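Salicylate 5-hydroxylase, large oxygenase component (Ralstonia sp., PDB 7C8Z) catalyses, as the oxygenase component of a multicomponent enzyme, the NADH- and O2-dependent 5-hydroxylation of salicylate to gentisate, using iron and a [2Fe-2S] cluster. Local coordinates at residues G229-M234 with T325-V330; Q235-D240 with A387-V392; R342-N347 with F352-T357. All coordinates share one frame; numbering follows the deposited sequence.

Contact 1. Residues G229-M234 with T325-V330; sequences GNWKLM and TIFPSV
Trp231 sets its CG between its own backbone N and carbonyl carbon (chi1 68°), which carries the indole toward Phe327 and Pro328 at the turn into helix 232-238. The partner loop is the tight connection between strands 321-326 and 330-335 of the catalytic domain's antiparallel sheet, with a classic beta bulge in which Ser329 and Val330 both face Ile326. Of the indole only the benzene half does the touching. Its CH2 lies 3.7 Å from Phe327 CZ, and the two six-membered rings, with centroids 5.7 Å apart, incline at 53°, neither stacked nor edge-to-face. CZ3 of the same indole sits 3.7 Å from Pro328 CB and 3.5 Å from Pro328 O. The peptide bond before Pro328 is cis, and its CB lies over the rim of one face of the Phe327 ring. The indole thus meets the side chains of two consecutive residues. Elsewhere on the indole, NE1 is hydrogen-bonded to Glu58, whose carboxylate also forms a salt bridge with Lys232. Phe63 adds an edge-to-face neighbour. Just before Trp231, Asn230 caps the turn into the helix: its OD1 accepts Lys232 N at 3.1 Å, the donor standing above the carbonyl plane instead of on a lone pair.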
loop_
_atom_site.group_PDB
_atom_site.type_symbol
_atom_site.label_atom_id
_atom_site.label_comp_id
_atom_site.label_asym_id
_atom_site.label_seq_id
_atom_site.Cartn_x
_atom_site.Cartn_y
_atom_site.Cartn_z
ATOM N N GLY A 229 9.222 5.401 -12.325
ATOM C CA GLY A 229 10.111 4.990 -13.390
ATOM C C GLY A 229 11.558 5.164 -12.970
ATOM O O GLY A 229 11.857 5.847 -11.985
ATOM N N ASN A 230 12.460 4.562 -13.748
ATOM C CA ASN A 230 13.880 4.688 -13.444
ATOM C C ASN A 230 14.314 6.140 -13.568
ATOM O O ASN A 230 13.932 6.843 -14.508
ATOM C CB ASN A 230 14.716 3.810 -14.373
ATOM C CG ASN A 230 16.179 3.754 -13.961
ATOM O OD1 ASN A 230 16.988 4.571 -14.393
ATOM N ND2 ASN A 230 16.522 2.787 -13.119
ATOM N N TRP A 231 15.152 6.575 -12.625
ATOM C CA TRP A 231 15.504 7.988 -12.528
ATOM C C TRP A 231 16.152 8.503 -13.804
ATOM O O TRP A 231 15.959 9.670 -14.168
ATOM C CB TRP A 231 16.426 8.208 -11.332
ATOM C CG TRP A 231 17.764 7.579 -11.511
ATOM C CD1 TRP A 231 18.122 6.303 -11.187
ATOM C CD2 TRP A 231 18.926 8.194 -12.071
ATOM N NE1 TRP A 231 19.439 6.086 -11.509
ATOM C CE2 TRP A 231 19.956 7.232 -12.054
ATOM C CE3 TRP A 231 19.196 9.465 -12.588
ATOM C CZ2 TRP A 231 21.234 7.500 -12.532
ATOM C CZ3 TRP A 231 20.467 9.731 -13.060
ATOM C CH2 TRP A 231 21.471 8.753 -13.029
ATOM N N LYS A 232 16.928 7.654 -14.488
ATOM C CA LYS A 232 17.584 8.061 -15.728
ATOM C C LYS A 232 16.581 8.597 -16.741
ATOM O O LYS A 232 16.880 9.542 -17.486
ATOM C CB LYS A 232 18.364 6.883 -16.312
ATOM C CG LYS A 232 19.531 6.436 -15.450
ATOM C CD LYS A 232 20.484 5.537 -16.220
ATOM C CE LYS A 232 19.869 4.170 -16.468
ATOM N NZ LYS A 232 19.864 3.309 -15.250
ATOM N N LEU A 233 15.371 8.025 -16.761
ATOM C CA LEU A 233 14.354 8.462 -17.712
ATOM C C LEU A 233 14.038 9.944 -17.569
ATOM O O LEU A 233 13.630 10.585 -18.544
ATOM C CB LEU A 233 13.082 7.639 -17.533
ATOM C CG LEU A 233 13.140 6.227 -18.099
ATOM C CD1 LEU A 233 11.846 5.492 -17.796
ATOM C CD2 LEU A 233 13.406 6.272 -19.588
ATOM N N MET A 234 14.226 10.514 -16.377
ATOM C CA MET A 234 14.002 11.946 -16.223
ATOM C C MET A 234 15.109 12.740 -16.901
ATOM O O MET A 234 14.841 13.686 -17.652
ATOM C CB MET A 234 13.896 12.315 -14.744
ATOM C CG MET A 234 13.595 13.790 -14.500
ATOM S SD MET A 234 12.346 14.451 -15.622
ATOM C CE MET A 234 10.824 13.910 -14.845
ATOM N N THR A 325 20.476 20.201 -17.746
ATOM C CA THR A 325 20.582 18.995 -16.937
ATOM C C THR A 325 21.972 18.921 -16.317
ATOM O O THR A 325 22.974 18.855 -17.044
ATOM C CB THR A 325 20.302 17.746 -17.772
ATOM O OG1 THR A 325 20.967 17.848 -19.040
ATOM C CG2 THR A 325 18.808 17.585 -17.992
ATOM N N ILE A 326 22.030 18.949 -14.985
ATOM C CA ILE A 326 23.263 18.726 -14.241
ATOM C C ILE A 326 23.197 17.317 -13.664
ATOM O O ILE A 326 22.397 17.030 -12.758
ATOM C CB ILE A 326 23.479 19.781 -13.148
ATOM C CG1 ILE A 326 23.688 21.156 -13.785
ATOM C CG2 ILE A 326 24.684 19.417 -12.288
ATOM C CD1 ILE A 326 23.933 22.261 -12.788
ATOM N N PHE A 327 24.041 16.451 -14.220
ATOM C CA PHE A 327 24.043 15.030 -13.909
ATOM C C PHE A 327 24.635 14.789 -12.523
ATOM O O PHE A 327 25.654 15.388 -12.170
ATOM C CB PHE A 327 24.863 14.283 -14.964
ATOM C CG PHE A 327 24.406 12.872 -15.223
ATOM C CD1 PHE A 327 23.277 12.621 -15.987
ATOM C CD2 PHE A 327 25.125 11.796 -14.723
ATOM C CE1 PHE A 327 22.865 11.323 -16.241
ATOM C CE2 PHE A 327 24.719 10.499 -14.968
ATOM C CZ PHE A 327 23.587 10.261 -15.729
ATOM N N PRO A 328 24.052 13.878 -11.733
ATOM C CA PRO A 328 22.866 13.116 -12.127
ATOM C C PRO A 328 21.592 13.591 -11.444
ATOM O O PRO A 328 20.544 12.967 -11.610
ATOM C CB PRO A 328 23.210 11.711 -11.647
ATOM C CG PRO A 328 23.943 11.976 -10.341
ATOM C CD PRO A 328 24.627 13.343 -10.485
ATOM N N SER A 329 21.677 14.689 -10.692
ATOM C CA SER A 329 20.692 14.952 -9.660
ATOM C C SER A 329 19.681 16.039 -9.984
ATOM O O SER A 329 18.617 16.054 -9.357
ATOM C CB SER A 329 21.389 15.322 -8.341
ATOM O OG SER A 329 21.578 16.724 -8.229
ATOM N N VAL A 330 19.959 16.965 -10.905
ATOM C CA VAL A 330 19.087 18.132 -10.974
ATOM C C VAL A 330 18.881 18.637 -12.394
ATOM O O VAL A 330 19.689 18.411 -13.298
ATOM C CB VAL A 330 19.610 19.277 -10.070
ATOM C CG1 VAL A 330 20.746 20.034 -10.740
ATOM C CG2 VAL A 330 18.468 20.214 -9.661
#

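Contact 2. Residues Q235-D240 with A387-V392; sequences QENIKD and ADDGEV. With FE (Fe (III) ion), chain J.
Asp389 OD1 is gripped by two partners: the iron binds it at 2.2 Å, and Asn237 ND2 donates a weak hydrogen bond to it at 3.1 Å. The other carboxylate oxygen, Asp389 OD2, stays 3.1 Å from the iron, so the carboxylate is monodentate in this model. His243 and His248, both through NE2, complete the protein ligands, and water 1 sits 2.2 Å from the metal. This is the two-histidine, one-carboxylate triad of the mononuclear iron site in ring-hydroxylating oxygenases. Two helices meet beside it, through Asn237 and Asp389: Asn237 lies near the end of helix 232-238 and Asp389 in the first turn of helix 387-402, their CA atoms 7.4 Å apart. Asn237 reaches across with its CG anti to its backbone N (chi1 -170°). The amide meets the carboxylate nearly crosswise, with planes 70° apart, and the angle at the hydrogen is 148°. Asn237 OD1 lies 3.4 Å from Asp389 OD1, a pair of acceptors without a bond, and Val392 CG2 makes a loose contact with the same amide oxygen. Asp240 accepts His243 ND1 on its backbone O, while its OD2 pairs with Arg113 and His133 of a second subunit, residues of that subunit's [2Fe-2S] pocket. That chain of bonds is consistent with the inter-subunit electron route known in this family. The amide of Asn237, for its part, is a second-shell donor that would steady the iron-bound oxygen and might draw a little electron density from it, though the bond is weak, so any effect is probably modest.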
loop_
_atom_site.group_PDB
_atom_site.type_symbol
_atom_site.label_atom_id
_atom_site.label_comp_id
_atom_site.label_asym_id
_atom_site.label_seq_id
_atom_site.Cartn_x
_atom_site.Cartn_y
_atom_site.Cartn_z
ATOM N N GLN A 235 16.364 12.349 -16.667
ATOM C CA GLN A 235 17.476 12.994 -17.359
ATOM C C GLN A 235 17.292 12.914 -18.867
ATOM O O GLN A 235 17.316 13.936 -19.566
ATOM C CB GLN A 235 18.798 12.362 -16.922
ATOM C CG GLN A 235 19.245 12.813 -15.539
ATOM C CD GLN A 235 19.793 14.232 -15.542
ATOM O OE1 GLN A 235 20.078 14.797 -16.600
ATOM N NE2 GLN A 235 19.938 14.816 -14.354
ATOM N N GLU A 236 17.068 11.701 -19.378
ATOM C CA GLU A 236 16.731 11.522 -20.785
ATOM C C GLU A 236 15.665 12.512 -21.224
ATOM O O GLU A 236 15.805 13.177 -22.257
ATOM C CB GLU A 236 16.235 10.098 -21.030
ATOM C CG GLU A 236 17.270 9.016 -20.876
ATOM C CD GLU A 236 16.715 7.653 -21.226
ATOM O OE1 GLU A 236 15.692 7.588 -21.940
ATOM O OE2 GLU A 236 17.294 6.642 -20.782
ATOM N N ASN A 237 14.606 12.655 -20.419
ATOM C CA ASN A 237 13.470 13.457 -20.856
ATOM C C ASN A 237 13.866 14.911 -21.064
ATOM O O ASN A 237 13.328 15.578 -21.954
ATOM C CB ASN A 237 12.325 13.346 -19.845
ATOM C CG ASN A 237 11.038 13.968 -20.353
ATOM O OD1 ASN A 237 10.289 13.348 -21.105
ATOM N ND2 ASN A 237 10.775 15.200 -19.944
ATOM N N ILE A 238 14.833 15.407 -20.290
ATOM C CA ILE A 238 15.310 16.769 -20.478
ATOM C C ILE A 238 16.574 16.806 -21.321
ATOM O O ILE A 238 17.108 17.888 -21.599
ATOM C CB ILE A 238 15.496 17.470 -19.117
ATOM C CG1 ILE A 238 14.299 17.162 -18.225
ATOM C CG2 ILE A 238 15.582 18.983 -19.271
ATOM C CD1 ILE A 238 12.991 17.696 -18.783
ATOM N N LYS A 239 17.052 15.644 -21.764
ATOM C CA LYS A 239 18.009 15.538 -22.853
ATOM C C LYS A 239 17.332 15.126 -24.161
ATOM O O LYS A 239 18.018 14.756 -25.118
ATOM C CB LYS A 239 19.117 14.549 -22.481
ATOM C CG LYS A 239 19.925 14.957 -21.254
ATOM C CD LYS A 239 20.799 13.819 -20.743
ATOM C CE LYS A 239 21.578 14.221 -19.495
ATOM N NZ LYS A 239 22.337 15.501 -19.650
ATOM N N ASP A 240 16.000 15.198 -24.218
ATOM C CA ASP A 240 15.212 14.811 -25.385
ATOM C C ASP A 240 14.673 16.074 -26.045
ATOM O O ASP A 240 13.685 16.650 -25.567
ATOM C CB ASP A 240 14.063 13.892 -24.960
ATOM C CG ASP A 240 13.366 13.226 -26.131
ATOM O OD1 ASP A 240 13.474 13.720 -27.273
ATOM O OD2 ASP A 240 12.691 12.200 -25.899
ATOM N N ALA A 387 2.736 17.198 -16.810
ATOM C CA ALA A 387 2.152 15.920 -16.398
ATOM C C ALA A 387 2.452 14.808 -17.401
ATOM O O ALA A 387 2.715 13.658 -17.008
ATOM C CB ALA A 387 0.643 16.074 -16.199
ATOM N N ASP A 388 2.420 15.138 -18.698
ATOM C CA ASP A 388 2.774 14.178 -19.742
ATOM C C ASP A 388 4.127 13.529 -19.476
ATOM O O ASP A 388 4.320 12.341 -19.758
ATOM C CB ASP A 388 2.775 14.865 -21.109
ATOM C CG ASP A 388 1.420 15.445 -21.477
ATOM O OD1 ASP A 388 0.391 14.848 -21.101
ATOM O OD2 ASP A 388 1.384 16.496 -22.155
ATOM N N ASP A 389 5.079 14.296 -18.939
ATOM C CA ASP A 389 6.431 13.780 -18.750
ATOM C C ASP A 389 6.441 12.628 -17.755
ATOM O O ASP A 389 6.967 11.545 -18.043
ATOM C CB ASP A 389 7.358 14.903 -18.293
ATOM C CG ASP A 389 7.543 15.967 -19.354
ATOM O OD1 ASP A 389 7.760 15.597 -20.531
ATOM O OD2 ASP A 389 7.464 17.169 -19.017
ATOM N N GLY A 390 5.878 12.851 -16.569
ATOM C CA GLY A 390 5.764 11.772 -15.604
ATOM C C GLY A 390 4.986 10.590 -16.148
ATOM O O GLY A 390 5.351 9.430 -15.913
ATOM N N GLU A 391 3.911 10.861 -16.898
ATOM C CA GLU A 391 3.126 9.756 -17.445
ATOM C C GLU A 391 3.974 8.880 -18.365
ATOM O O GLU A 391 4.032 7.653 -18.195
ATOM C CB GLU A 391 1.899 10.292 -18.183
ATOM C CG GLU A 391 0.952 11.152 -17.336
ATOM C CD GLU A 391 0.092 10.362 -16.359
ATOM O OE1 GLU A 391 0.568 9.359 -15.782
ATOM O OE2 GLU A 391 -1.079 10.753 -16.170
ATOM N N VAL A 392 4.671 9.498 -19.325
ATOM C CA VAL A 392 5.431 8.707 -20.292
ATOM C C VAL A 392 6.622 8.039 -19.623
ATOM O O VAL A 392 7.037 6.951 -20.038
ATOM C CB VAL A 392 5.868 9.545 -21.515
ATOM C CG1 VAL A 392 4.662 10.182 -22.177
ATOM C CG2 VAL A 392 6.919 10.594 -21.141
HETATM FE FE FE J . 8.595 17.149 -21.855
HETATM O O HOH W 1 8.686 19.394 -22.018
#

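Contact 3. Residues R342-N347 with F352-T357; sequences RHIQPN and FDFVWT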
loop_
_atom_site.group_PDB
_atom_site.type_symbol
_atom_site.label_atom_id
_atom_site.label_comp_id
_atom_site.label_asym_id
_atom_site.label_seq_id
_atom_site.Cartn_x
_atom_site.Cartn_y
_atom_site.Cartn_z
ATOM N N ARG A 342 14.508 21.286 -10.428
ATOM C CA ARG A 342 13.778 20.027 -10.358
ATOM C C ARG A 342 14.753 18.966 -9.872
ATOM O O ARG A 342 15.689 18.595 -10.593
ATOM C CB ARG A 342 13.191 19.657 -11.712
ATOM C CG ARG A 342 12.462 20.796 -12.386
ATOM C CD ARG A 342 12.174 20.449 -13.824
ATOM N NE ARG A 342 11.447 21.511 -14.503
ATOM C CZ ARG A 342 10.963 21.398 -15.732
ATOM N NH1 ARG A 342 11.138 20.268 -16.407
ATOM N NH2 ARG A 342 10.304 22.411 -16.283
ATOM N N HIS A 343 14.539 18.500 -8.649
ATOM C CA HIS A 343 15.464 17.635 -7.938
ATOM C C HIS A 343 15.011 16.187 -8.077
ATOM O O HIS A 343 13.850 15.869 -7.781
ATOM C CB HIS A 343 15.516 18.056 -6.467
ATOM C CG HIS A 343 16.571 17.366 -5.658
ATOM N ND1 HIS A 343 16.696 17.553 -4.299
ATOM C CD2 HIS A 343 17.550 16.500 -6.011
ATOM C CE1 HIS A 343 17.704 16.827 -3.847
ATOM N NE2 HIS A 343 18.238 16.180 -4.866
ATOM N N ILE A 344 15.921 15.329 -8.566
ATOM C CA ILE A 344 15.683 13.893 -8.696
ATOM C C ILE A 344 16.159 13.197 -7.429
ATOM O O ILE A 344 17.307 13.371 -7.007
ATOM C CB ILE A 344 16.407 13.318 -9.924
ATOM C CG1 ILE A 344 15.862 13.917 -11.214
ATOM C CG2 ILE A 344 16.268 11.798 -9.965
ATOM C CD1 ILE A 344 16.583 13.417 -12.423
ATOM N N GLN A 345 15.289 12.376 -6.842
ATOM C CA GLN A 345 15.569 11.669 -5.595
ATOM C C GLN A 345 15.207 10.207 -5.812
ATOM O O GLN A 345 14.042 9.814 -5.665
ATOM C CB GLN A 345 14.785 12.282 -4.439
ATOM C CG GLN A 345 14.790 13.808 -4.454
ATOM C CD GLN A 345 14.005 14.415 -3.312
ATOM O OE1 GLN A 345 13.161 13.760 -2.710
ATOM N NE2 GLN A 345 14.288 15.672 -3.000
ATOM N N PRO A 346 16.176 9.373 -6.176
ATOM C CA PRO A 346 15.849 8.003 -6.582
ATOM C C PRO A 346 15.420 7.133 -5.407
ATOM O O PRO A 346 15.807 7.354 -4.257
ATOM C CB PRO A 346 17.158 7.498 -7.202
ATOM C CG PRO A 346 18.226 8.310 -6.520
ATOM C CD PRO A 346 17.620 9.659 -6.257
ATOM N N ASN A 347 14.599 6.127 -5.718
ATOM C CA ASN A 347 14.120 5.160 -4.728
ATOM C C ASN A 347 13.974 3.825 -5.460
ATOM O O ASN A 347 12.939 3.545 -6.066
ATOM C CB ASN A 347 12.809 5.603 -4.096
ATOM C CG ASN A 347 13.007 6.645 -3.019
ATOM O OD1 ASN A 347 12.575 7.793 -3.156
ATOM N ND2 ASN A 347 13.675 6.255 -1.938
ATOM N N PHE A 352 11.247 7.263 -8.651
ATOM C CA PHE A 352 12.013 8.398 -8.159
ATOM C C PHE A 352 11.056 9.509 -7.762
ATOM O O PHE A 352 10.000 9.689 -8.375
ATOM C CB PHE A 352 13.032 8.906 -9.193
ATOM C CG PHE A 352 12.419 9.606 -10.382
ATOM C CD1 PHE A 352 12.042 8.889 -11.511
ATOM C CD2 PHE A 352 12.252 10.987 -10.386
ATOM C CE1 PHE A 352 11.492 9.531 -12.612
ATOM C CE2 PHE A 352 11.703 11.635 -11.480
ATOM C CZ PHE A 352 11.322 10.905 -12.595
ATOM N N ASP A 353 11.439 10.247 -6.723
ATOM C CA ASP A 353 10.737 11.454 -6.326
ATOM C C ASP A 353 11.306 12.652 -7.078
ATOM O O ASP A 353 12.488 12.689 -7.436
ATOM C CB ASP A 353 10.850 11.678 -4.816
ATOM C CG ASP A 353 10.049 10.662 -4.004
ATOM O OD1 ASP A 353 9.205 9.939 -4.582
ATOM O OD2 ASP A 353 10.264 10.591 -2.775
ATOM N N PHE A 354 10.449 13.637 -7.310
ATOM C CA PHE A 354 10.767 14.774 -8.164
ATOM C C PHE A 354 10.229 16.012 -7.468
ATOM O O PHE A 354 9.009 16.157 -7.308
ATOM C CB PHE A 354 10.152 14.610 -9.552
ATOM C CG PHE A 354 10.892 15.335 -10.643
ATOM C CD1 PHE A 354 12.273 15.251 -10.743
ATOM C CD2 PHE A 354 10.198 16.079 -11.583
ATOM C CE1 PHE A 354 12.951 15.911 -11.755
ATOM C CE2 PHE A 354 10.867 16.739 -12.594
ATOM C CZ PHE A 354 12.248 16.650 -12.685
ATOM N N VAL A 355 11.135 16.886 -7.043
ATOM C CA VAL A 355 10.783 18.054 -6.248
ATOM C C VAL A 355 11.055 19.307 -7.065
ATOM O O VAL A 355 12.207 19.596 -7.408
ATOM C CB VAL A 355 11.559 18.085 -4.926
ATOM C CG1 VAL A 355 11.164 19.311 -4.115
ATOM C CG2 VAL A 355 11.304 16.803 -4.151
ATOM N N TRP A 356 9.998 20.048 -7.373
ATOM C CA TRP A 356 10.100 21.318 -8.073
ATOM C C TRP A 356 10.176 22.427 -7.034
ATOM O O TRP A 356 9.261 22.577 -6.217
ATOM C CB TRP A 356 8.893 21.550 -8.983
ATOM C CG TRP A 356 8.537 20.431 -9.930
ATOM C CD1 TRP A 356 8.240 19.136 -9.609
ATOM C CD2 TRP A 356 8.395 20.532 -11.352
ATOM N NE1 TRP A 356 7.940 18.422 -10.745
ATOM C CE2 TRP A 356 8.030 19.257 -11.829
ATOM C CE3 TRP A 356 8.551 21.577 -12.270
ATOM C CZ2 TRP A 356 7.824 18.997 -13.183
ATOM C CZ3 TRP A 356 8.341 21.316 -13.613
ATOM C CH2 TRP A 356 7.983 20.038 -14.055
ATOM N N THR A 357 11.267 23.185 -7.055
ATOM C CA THR A 357 11.404 24.421 -6.289
ATOM C C THR A 357 11.263 25.563 -7.287
ATOM O O THR A 357 12.173 25.821 -8.084
ATOM C CB THR A 357 12.747 24.482 -5.566
ATOM O OG1 THR A 357 13.012 23.225 -4.932
ATOM C CG2 THR A 357 12.738 25.586 -4.520
#
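Arg342 CB lies obliquely by the Phe354 ring, nearest CZ, and from there the side chain runs on to Trp356, two residues further along the same partner strand of a beta hairpin, 338-346 with 352-361. The first torsion (chi1 -48°) sets CG beside the backbone N, where it comes 4.0 Å from Trp356 CE3. With the chain then extended, CD sits over the indole in a CH-pi contact, 4.1 Å from the centroid of the Trp356 six-membered ring and 18° off its normal. NE follows, close to Trp356 CZ3, which lies over one face of the guanidinium, although the two planes are turned 38° apart. CZ is 3.4 Å from that same Trp356 CZ3, and NH1 is 3.9 Å from Trp356 CH2. At the tip, NH2 is hydrogen-bonded to Gln333, while Trp356 NE1 bonds to Gln225 OE1. Farther along the same face of the sheet, Ile344 CG1 approaches the edge of the Phe354 ring, 3.6 Å from CE1. On the other face the amide of Gln345 lies against Val355 CG2, and Asp353 forms a salt bridge with Arg226 of the next strand. Along 342-346 and 352-357 the strands are joined by two hydrogen-bonded pairs, His343 with Val355 and Gln345 with Asp353: His343 N reaches Val355 O at 2.9 Å, and Asp353 N reaches Gln345 O at 2.8 Å.

In the fold
Of the parts in these contacts, 229-240, with helix 232-238, comes first and supplies one side of both contact 1 and contact 2. Contact 1 closes when the chain returns through 325-330, tying the start of that helix to a turn of the catalytic sheet. Contact 3 then opens and closes within a few residues as a local hairpin in that sheet. Contact 2 closes last, at 387-392, joining the end of the helix to helix 387-402 and the iron. Contacts 1 and 2 therefore cross, while contact 3 follows contact 1 and falls wholly within the span of contact 2. Ser329 O probably bonds to Ile344 N, and Thr325 OG1 to Lys239 NZ.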